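Local coordinates for protein DNA polymerase III subunit beta (Pseudomonas aeruginosa, PDB 4TSZ) that forms the ring-shaped sliding clamp that tethers DNA polymerases and other proteins to DNA and so confers processivity on them, at residues L136-D141 against V351-N356; L160-G165 against P244-V249; T167-A172 against L178-L183. All blocks are in the same frame, centred on the assembly; numbering follows the deposited sequence.

Contact 1: residues L136-D141 against V351-N356; sequences LRRLID and VHEADN
Arg138 reaches out from helix 133-141 toward Glu353 at the end of strand 349-353. The two side chains form a long salt bridge, 4.0 Å from Arg138 NH2 to Glu353 OE1. The arginine is extended: CG lies anti to the backbone N (chi1 -178°) and the chain stays straight to NE. This length is needed because the CA atoms of Arg138 and Glu353, the nearest pair, are 13.9 Å apart. The carboxylate oxygen sits at the edge of the guanidinium, near its plane. The carboxylate itself is turned 78° against the guanidinium, and a single oxygen, OE1, faces NH2.

Glu353 is held mainly by other partners. Its OE1 takes a nearly straight bond from Asn356 ND2 at 3.0 Å, through the lone pair that faces away from OE2. Its OE2 is bound by the backbone N of Gly334 and by a salt bridge from Arg142. The arginine therefore probably adds a weak electrostatic pull to a carboxylate already fixed in place. The contact links the central and C-terminal domains of the beta sliding clamp: helix 133-141 packs on strand 177-184 of the sheet they share, which also includes strand 349-353.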
loop_
_atom_site.group_PDB
_atom_site.type_symbol
_atom_site.label_atom_id
_atom_site.label_comp_id
_atom_site.label_asym_id
_atom_site.label_seq_id
_atom_site.Cartn_x
_atom_site.Cartn_y
_atom_site.Cartn_z
ATOM N N LEU E 136 -6.930 -23.539 -13.995
ATOM C CA LEU E 136 -5.882 -22.780 -14.673
ATOM C C LEU E 136 -5.198 -21.802 -13.718
ATOM O O LEU E 136 -3.970 -21.710 -13.733
ATOM C CB LEU E 136 -6.411 -22.064 -15.927
ATOM C CG LEU E 136 -5.391 -21.257 -16.748
ATOM C CD1 LEU E 136 -4.204 -22.118 -17.196
ATOM C CD2 LEU E 136 -6.055 -20.606 -17.935
ATOM N N ARG E 137 -5.987 -21.090 -12.880
ATOM C CA ARG E 137 -5.463 -20.153 -11.892
ATOM C C ARG E 137 -4.523 -20.865 -10.900
ATOM O O ARG E 137 -3.470 -20.310 -10.580
ATOM C CB ARG E 137 -6.589 -19.408 -11.143
ATOM C CG ARG E 137 -6.080 -18.100 -10.558
ATOM C CD ARG E 137 -6.975 -17.471 -9.524
ATOM N NE ARG E 137 -6.261 -16.375 -8.869
ATOM C CZ ARG E 137 -6.756 -15.159 -8.675
ATOM N NH1 ARG E 137 -7.991 -14.865 -9.069
ATOM N NH2 ARG E 137 -6.025 -14.227 -8.077
ATOM N N ARG E 138 -4.901 -22.087 -10.438
ATOM C CA ARG E 138 -4.114 -22.952 -9.548
ATOM C C ARG E 138 -2.738 -23.234 -10.174
ATOM O O ARG E 138 -1.733 -23.069 -9.500
ATOM C CB ARG E 138 -4.854 -24.276 -9.278
ATOM C CG ARG E 138 -4.132 -25.240 -8.317
ATOM C CD ARG E 138 -4.771 -26.632 -8.293
ATOM N NE ARG E 138 -4.394 -27.414 -7.099
ATOM C CZ ARG E 138 -3.500 -28.410 -7.073
ATOM N NH1 ARG E 138 -2.868 -28.776 -8.180
ATOM N NH2 ARG E 138 -3.239 -29.048 -5.938
ATOM N N LEU E 139 -2.693 -23.623 -11.468
ATOM C CA LEU E 139 -1.440 -23.902 -12.186
ATOM C C LEU E 139 -0.497 -22.703 -12.173
ATOM O O LEU E 139 0.702 -22.873 -11.922
ATOM C CB LEU E 139 -1.700 -24.354 -13.632
ATOM C CG LEU E 139 -2.363 -25.716 -13.836
ATOM C CD1 LEU E 139 -2.619 -25.958 -15.289
ATOM C CD2 LEU E 139 -1.502 -26.858 -13.303
ATOM N N ILE E 140 -1.052 -21.486 -12.391
ATOM C CA ILE E 140 -0.279 -20.240 -12.413
ATOM C C ILE E 140 0.165 -19.864 -10.991
ATOM O O ILE E 140 1.357 -19.660 -10.778
ATOM C CB ILE E 140 -1.029 -19.073 -13.130
ATOM C CG1 ILE E 140 -1.423 -19.444 -14.579
ATOM C CG2 ILE E 140 -0.190 -17.772 -13.087
ATOM C CD1 ILE E 140 -2.507 -18.517 -15.249
ATOM N N ASP E 141 -0.788 -19.770 -10.037
ATOM C CA ASP E 141 -0.519 -19.374 -8.654
ATOM C C ASP E 141 0.396 -20.339 -7.886
ATOM O O ASP E 141 1.131 -19.887 -7.018
ATOM C CB ASP E 141 -1.820 -19.106 -7.878
ATOM C CG ASP E 141 -2.601 -17.872 -8.317
ATOM O OD1 ASP E 141 -2.017 -17.006 -9.017
ATOM O OD2 ASP E 141 -3.790 -17.763 -7.946
ATOM N N VAL E 351 10.482 -30.730 -3.197
ATOM C CA VAL E 351 9.403 -30.442 -2.256
ATOM C C VAL E 351 8.037 -30.753 -2.873
ATOM O O VAL E 351 7.785 -30.423 -4.033
ATOM C CB VAL E 351 9.490 -28.997 -1.675
ATOM C CG1 VAL E 351 8.559 -28.826 -0.475
ATOM C CG2 VAL E 351 10.921 -28.638 -1.272
ATOM N N HIS E 352 7.168 -31.398 -2.084
ATOM C CA HIS E 352 5.813 -31.758 -2.477
ATOM C C HIS E 352 4.850 -31.494 -1.339
ATOM O O HIS E 352 5.261 -31.410 -0.180
ATOM C CB HIS E 352 5.719 -33.272 -2.770
ATOM C CG HIS E 352 6.492 -33.774 -3.943
ATOM N ND1 HIS E 352 6.245 -33.317 -5.226
ATOM C CD2 HIS E 352 7.412 -34.762 -3.999
ATOM C CE1 HIS E 352 7.060 -34.000 -6.011
ATOM N NE2 HIS E 352 7.778 -34.886 -5.318
ATOM N N GLU E 353 3.546 -31.491 -1.665
ATOM C CA GLU E 353 2.470 -31.469 -0.681
ATOM C C GLU E 353 2.476 -32.870 -0.047
ATOM O O GLU E 353 3.068 -33.794 -0.614
ATOM C CB GLU E 353 1.115 -31.192 -1.345
ATOM C CG GLU E 353 0.964 -29.768 -1.843
ATOM C CD GLU E 353 -0.446 -29.321 -2.183
ATOM O OE1 GLU E 353 -1.244 -30.147 -2.685
ATOM O OE2 GLU E 353 -0.744 -28.124 -1.974
ATOM N N ALA E 354 1.850 -33.023 1.130
ATOM C CA ALA E 354 1.832 -34.283 1.866
ATOM C C ALA E 354 1.196 -35.463 1.152
ATOM O O ALA E 354 1.728 -36.572 1.241
ATOM C CB ALA E 354 1.166 -34.090 3.222
ATOM N N ASP E 355 0.052 -35.241 0.475
ATOM C CA ASP E 355 -0.766 -36.318 -0.102
ATOM C C ASP E 355 -0.747 -36.529 -1.619
ATOM O O ASP E 355 -1.455 -37.413 -2.105
ATOM C CB ASP E 355 -2.218 -36.200 0.417
ATOM C CG ASP E 355 -2.954 -34.916 0.023
ATOM O OD1 ASP E 355 -2.310 -34.003 -0.569
ATOM O OD2 ASP E 355 -4.166 -34.815 0.316
ATOM N N ASN E 356 0.030 -35.730 -2.367
ATOM C CA ASN E 356 0.075 -35.856 -3.832
ATOM C C ASN E 356 1.389 -35.331 -4.429
ATOM O O ASN E 356 2.104 -34.561 -3.778
ATOM C CB ASN E 356 -1.135 -35.140 -4.468
ATOM C CG ASN E 356 -1.063 -33.636 -4.382
ATOM O OD1 ASN E 356 -0.601 -32.975 -5.307
ATOM N ND2 ASN E 356 -1.462 -33.062 -3.255
#

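Contact 2: residues L160-G165 against P244-V249; sequences LLEVNG and PDYERV
The hydroxyl of Tyr246 and the buried carboxylate of Glu162 meet across this contact, with both carboxylate oxygens close to OH. Tyr246 OH donates to Glu162 OE1 at 2.9 Å; Glu162 OE2 is also near, 3.0 Å from Tyr246 OH. The two side chains come from opposite directions. OE1 sits at the edge of the phenol ring, near its plane, and the carboxylate is turned 35° from the ring. The hydroxyl meets OE1 on the syn side, 25° out of the carboxylate plane.

Glu162 reaches the ring because its chain is extended, with CG anti to the backbone N. Its OE1 has a stronger partner in Gln194 NE2, and a long, weak ion pair to Arg192. Two bonds thus grip OE1, and the tyrosine hydroxyl also takes a bond from Arg169 NH1.

Strand 158-164 belongs to the central domain of the beta clamp. Tyr246 lies in the loop that leads from that domain into the C-terminal one, so the bond joins this connection to strand 158-164. Pro244, Tyr246 and Val249 each pack on a modified side chain of the bound peptide. The loop is therefore part of the peptide-binding site.

The apolar part is small. Leu160 CD2 touches Tyr246 CE2 at 3.7 Å, and the leucine side chain crosses that of Tyr246 at about a right angle. Glu247 OE1 comes to 5.6 Å from Glu162 OE2. These like charges are not in contact, and Glu247 OE1 is paired with Arg169, which probably eases their repulsion.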
loop_
_atom_site.group_PDB
_atom_site.type_symbol
_atom_site.label_atom_id
_atom_site.label_comp_id
_atom_site.label_asym_id
_atom_site.label_seq_id
_atom_site.Cartn_x
_atom_site.Cartn_y
_atom_site.Cartn_z
ATOM N N LEU E 160 6.142 -21.723 -18.642
ATOM C CA LEU E 160 5.877 -22.778 -19.605
ATOM C C LEU E 160 4.483 -23.333 -19.299
ATOM O O LEU E 160 4.156 -23.581 -18.136
ATOM C CB LEU E 160 6.923 -23.917 -19.527
ATOM C CG LEU E 160 6.630 -25.170 -20.393
ATOM C CD1 LEU E 160 6.850 -24.891 -21.871
ATOM C CD2 LEU E 160 7.448 -26.359 -19.957
ATOM N N LEU E 161 3.652 -23.452 -20.333
ATOM C CA LEU E 161 2.344 -24.098 -20.287
ATOM C C LEU E 161 2.475 -25.232 -21.286
ATOM O O LEU E 161 2.811 -25.000 -22.450
ATOM C CB LEU E 161 1.160 -23.166 -20.613
ATOM C CG LEU E 161 0.837 -22.057 -19.617
ATOM C CD1 LEU E 161 -0.359 -21.256 -20.072
ATOM C CD2 LEU E 161 0.593 -22.604 -18.209
ATOM N N GLU E 162 2.338 -26.465 -20.796
ATOM C CA GLU E 162 2.547 -27.659 -21.594
ATOM C C GLU E 162 1.354 -28.610 -21.570
ATOM O O GLU E 162 0.825 -28.914 -20.501
ATOM C CB GLU E 162 3.828 -28.358 -21.102
ATOM C CG GLU E 162 4.212 -29.638 -21.810
ATOM C CD GLU E 162 5.248 -30.425 -21.034
ATOM O OE1 GLU E 162 6.455 -30.128 -21.182
ATOM O OE2 GLU E 162 4.849 -31.293 -20.227
ATOM N N VAL E 163 0.931 -29.072 -22.760
ATOM C CA VAL E 163 -0.127 -30.073 -22.890
ATOM C C VAL E 163 0.548 -31.363 -23.341
ATOM O O VAL E 163 1.286 -31.356 -24.328
ATOM C CB VAL E 163 -1.387 -29.684 -23.720
ATOM C CG1 VAL E 163 -1.925 -28.316 -23.321
ATOM C CG2 VAL E 163 -1.134 -29.743 -25.218
ATOM N N ASN E 164 0.381 -32.440 -22.566
ATOM C CA ASN E 164 1.012 -33.726 -22.856
ATOM C C ASN E 164 0.155 -34.862 -22.317
ATOM O O ASN E 164 -0.140 -34.894 -21.120
ATOM C CB ASN E 164 2.439 -33.767 -22.276
ATOM C CG ASN E 164 3.290 -34.907 -22.776
ATOM O OD1 ASN E 164 3.286 -35.269 -23.963
ATOM N ND2 ASN E 164 4.065 -35.484 -21.875
ATOM N N GLY E 165 -0.275 -35.750 -23.217
ATOM C CA GLY E 165 -1.126 -36.894 -22.891
ATOM C C GLY E 165 -2.592 -36.512 -22.829
ATOM O O GLY E 165 -3.421 -37.033 -23.581
ATOM N N PRO E 244 14.019 -24.659 -21.358
ATOM C CA PRO E 244 15.004 -25.723 -21.072
ATOM C C PRO E 244 14.379 -27.094 -20.790
ATOM O O PRO E 244 13.199 -27.186 -20.456
ATOM C CB PRO E 244 15.752 -25.212 -19.838
ATOM C CG PRO E 244 15.437 -23.775 -19.736
ATOM C CD PRO E 244 14.107 -23.565 -20.365
ATOM N N ASP E 245 15.180 -28.153 -20.929
ATOM C CA ASP E 245 14.752 -29.530 -20.670
ATOM C C ASP E 245 14.698 -29.739 -19.151
ATOM O O ASP E 245 15.620 -30.306 -18.554
ATOM C CB ASP E 245 15.679 -30.542 -21.384
ATOM C CG ASP E 245 15.291 -32.009 -21.245
ATOM O OD1 ASP E 245 14.103 -32.290 -20.930
ATOM O OD2 ASP E 245 16.165 -32.877 -21.475
ATOM N N TYR E 246 13.616 -29.224 -18.535
ATOM C CA TYR E 246 13.368 -29.239 -17.096
ATOM C C TYR E 246 13.351 -30.651 -16.500
ATOM O O TYR E 246 13.785 -30.833 -15.363
ATOM C CB TYR E 246 12.089 -28.443 -16.761
ATOM C CG TYR E 246 10.805 -29.101 -17.228
ATOM C CD1 TYR E 246 10.130 -30.010 -16.417
ATOM C CD2 TYR E 246 10.274 -28.830 -18.489
ATOM C CE1 TYR E 246 8.977 -30.655 -16.857
ATOM C CE2 TYR E 246 9.110 -29.458 -18.935
ATOM C CZ TYR E 246 8.458 -30.363 -18.111
ATOM O OH TYR E 246 7.305 -30.984 -18.537
ATOM N N GLU E 247 12.870 -31.648 -17.279
ATOM C CA GLU E 247 12.810 -33.055 -16.859
ATOM C C GLU E 247 14.194 -33.580 -16.448
ATOM O O GLU E 247 14.286 -34.381 -15.517
ATOM C CB GLU E 247 12.184 -33.948 -17.952
ATOM C CG GLU E 247 10.688 -33.735 -18.162
ATOM C CD GLU E 247 9.726 -34.482 -17.249
ATOM O OE1 GLU E 247 8.551 -34.636 -17.653
ATOM O OE2 GLU E 247 10.137 -34.932 -16.153
ATOM N N ARG E 248 15.266 -33.084 -17.103
ATOM C CA ARG E 248 16.652 -33.461 -16.815
ATOM C C ARG E 248 17.177 -32.915 -15.472
ATOM O O ARG E 248 18.111 -33.491 -14.914
ATOM C CB ARG E 248 17.581 -33.062 -17.976
ATOM N N VAL E 249 16.587 -31.820 -14.949
ATOM C CA VAL E 249 17.036 -31.222 -13.687
ATOM C C VAL E 249 16.219 -31.621 -12.451
ATOM O O VAL E 249 16.605 -31.268 -11.330
ATOM C CB VAL E 249 17.357 -29.702 -13.753
ATOM C CG1 VAL E 249 18.387 -29.405 -14.841
ATOM C CG2 VAL E 249 16.092 -28.869 -13.943
#

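Contact 3: residues T167-A172 against L178-L183; sequences TLRSVA and LAMCSL
Strands 167-173 and 177-184 form a beta hairpin in the central domain of the clamp, and residues 167-172 and 178-183 are its two arms. They run antiparallel, with 172° between their directions and an axis separation of 4.7 Å.

The backbone bonds come in three pairs. Leu168 and Leu183, Ser170 and Cys181, and Ala172 and Ala179 each exchange two N-H to O bonds, of 2.8 to 3.0 Å between N and O. Arg169 with Ser182 and Val171 with Met180 are the non-hydrogen-bonded pairs between them. Here CA-H groups approach carbonyl oxygens, as from Arg169 CA to Cys181 O at 3.2 Å.

The apolar contacts lie on the face that carries Val171 and Met180. The two side chains stand side by side and point the same way. Val171 CG1 also meets Leu178 CD1 at 3.9 Å, with the side chains slanting across each other. Leu178 packs on an apolar side chain of the bound peptide too.

Polar side chains act on both faces. On the face of Leu168, Ser170 and Ala172, Ser170 OG bonds to Leu139 O of helix 133-141. The side-chain hydrogen bonds between the two strands are on the face of Arg169. Its chain bends at chi3 (-70°), and the guanidinium stands off the sheet face. NE gives a bond to Ser182 OG at 2.8 Å, nearly in the guanidinium plane; NH2 adds a weak one to the same oxygen. NH1 turns to the loop of residues 244-249. Met180 CE rests on one guanidinium face, 3.4 Å from Arg169 CZ.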
loop_
_atom_site.group_PDB
_atom_site.type_symbol
_atom_site.label_atom_id
_atom_site.label_comp_id
_atom_site.label_asym_id
_atom_site.label_seq_id
_atom_site.Cartn_x
_atom_site.Cartn_y
_atom_site.Cartn_z
ATOM N N THR E 167 -2.826 -34.032 -19.893
ATOM C CA THR E 167 -2.413 -33.224 -18.753
ATOM C C THR E 167 -1.985 -31.822 -19.194
ATOM O O THR E 167 -1.305 -31.661 -20.207
ATOM C CB THR E 167 -1.266 -33.962 -18.013
ATOM O OG1 THR E 167 -1.723 -35.243 -17.572
ATOM C CG2 THR E 167 -0.715 -33.189 -16.824
ATOM N N LEU E 168 -2.386 -30.813 -18.408
ATOM C CA LEU E 168 -1.949 -29.438 -18.572
ATOM C C LEU E 168 -0.975 -29.195 -17.428
ATOM O O LEU E 168 -1.286 -29.495 -16.273
ATOM C CB LEU E 168 -3.107 -28.420 -18.565
ATOM C CG LEU E 168 -2.730 -26.939 -18.769
ATOM C CD1 LEU E 168 -1.971 -26.703 -20.077
ATOM C CD2 LEU E 168 -3.957 -26.063 -18.729
ATOM N N ARG E 169 0.221 -28.709 -17.763
ATOM C CA ARG E 169 1.286 -28.482 -16.809
ATOM C C ARG E 169 1.890 -27.095 -16.945
ATOM O O ARG E 169 2.093 -26.613 -18.058
ATOM C CB ARG E 169 2.363 -29.575 -16.976
ATOM C CG ARG E 169 3.680 -29.324 -16.236
ATOM C CD ARG E 169 4.695 -30.398 -16.506
ATOM N NE ARG E 169 4.307 -31.660 -15.884
ATOM C CZ ARG E 169 4.992 -32.794 -15.987
ATOM N NH1 ARG E 169 6.125 -32.832 -16.678
ATOM N NH2 ARG E 169 4.564 -33.891 -15.380
ATOM N N SER E 170 2.195 -26.472 -15.799
ATOM C CA SER E 170 2.880 -25.196 -15.734
ATOM C C SER E 170 4.269 -25.441 -15.167
ATOM O O SER E 170 4.418 -26.252 -14.251
ATOM C CB SER E 170 2.109 -24.198 -14.877
ATOM O OG SER E 170 1.896 -24.688 -13.561
ATOM N N VAL E 171 5.293 -24.788 -15.747
ATOM C CA VAL E 171 6.681 -24.865 -15.274
ATOM C C VAL E 171 7.250 -23.437 -15.249
ATOM O O VAL E 171 7.100 -22.694 -16.220
ATOM C CB VAL E 171 7.622 -25.857 -16.041
ATOM C CG1 VAL E 171 8.977 -25.984 -15.335
ATOM C CG2 VAL E 171 6.987 -27.237 -16.216
ATOM N N ALA E 172 7.881 -23.064 -14.128
ATOM C CA ALA E 172 8.538 -21.774 -13.932
ATOM C C ALA E 172 9.890 -22.023 -13.259
ATOM O O ALA E 172 9.989 -22.856 -12.358
ATOM C CB ALA E 172 7.675 -20.866 -13.080
ATOM N N LEU E 178 12.927 -24.127 -9.211
ATOM C CA LEU E 178 11.895 -24.445 -10.182
ATOM C C LEU E 178 10.602 -24.792 -9.463
ATOM O O LEU E 178 10.637 -25.384 -8.391
ATOM C CB LEU E 178 12.380 -25.621 -11.070
ATOM C CG LEU E 178 11.429 -26.170 -12.159
ATOM C CD1 LEU E 178 12.209 -26.672 -13.335
ATOM C CD2 LEU E 178 10.518 -27.281 -11.614
ATOM N N ALA E 179 9.466 -24.428 -10.076
ATOM C CA ALA E 179 8.131 -24.779 -9.611
ATOM C C ALA E 179 7.363 -25.400 -10.789
ATOM O O ALA E 179 7.445 -24.913 -11.918
ATOM C CB ALA E 179 7.400 -23.564 -9.086
ATOM N N MET E 180 6.651 -26.488 -10.528
ATOM C CA MET E 180 5.831 -27.155 -11.533
ATOM C C MET E 180 4.531 -27.690 -10.945
ATOM O O MET E 180 4.500 -28.125 -9.795
ATOM C CB MET E 180 6.609 -28.212 -12.331
ATOM C CG MET E 180 6.914 -29.466 -11.555
ATOM S SD MET E 180 7.951 -30.673 -12.401
ATOM C CE MET E 180 6.951 -31.074 -13.732
ATOM N N CYS E 181 3.450 -27.601 -11.715
ATOM C CA CYS E 181 2.143 -28.101 -11.294
ATOM C C CYS E 181 1.470 -28.780 -12.479
ATOM O O CYS E 181 1.488 -28.226 -13.576
ATOM C CB CYS E 181 1.279 -26.983 -10.715
ATOM S SG CYS E 181 -0.220 -27.575 -9.887
ATOM N N SER E 182 0.932 -29.995 -12.274
ATOM C CA SER E 182 0.270 -30.776 -13.325
ATOM C C SER E 182 -1.159 -31.101 -12.923
ATOM O O SER E 182 -1.414 -31.429 -11.762
ATOM C CB SER E 182 1.032 -32.073 -13.591
ATOM O OG SER E 182 2.403 -31.849 -13.872
ATOM N N LEU E 183 -2.088 -30.998 -13.872
ATOM C CA LEU E 183 -3.501 -31.308 -13.667
ATOM C C LEU E 183 -4.024 -32.092 -14.867
ATOM O O LEU E 183 -3.792 -31.687 -16.007
ATOM C CB LEU E 183 -4.342 -30.031 -13.443
ATOM C CG LEU E 183 -4.123 -29.264 -12.136
ATOM C CD1 LEU E 183 -4.960 -27.986 -12.103
ATOM C CD2 LEU E 183 -4.413 -30.153 -10.891
#

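Overall arrangement
After the N-terminal domain, the chain reaches helix 133-141, which opens contact 1. Strand 158-164 then opens contact 2, and the hairpin of contact 3 follows directly and closes the shortest loop. Contact 2 closes next, at residues 244-249, and contact 1 closes last, at 351-356. The three loops therefore nest, 3 within 2 within 1, and none cross. All three reach the eight-stranded sheet shared by the central and C-terminal domains. The centre of contact 3 lies about 8 Å from the centres of the other two. Strand 167-173 pairs with strand 158-164, while helix 133-141 packs on the hairpin face that carries Leu168, Ser170 and Cys181.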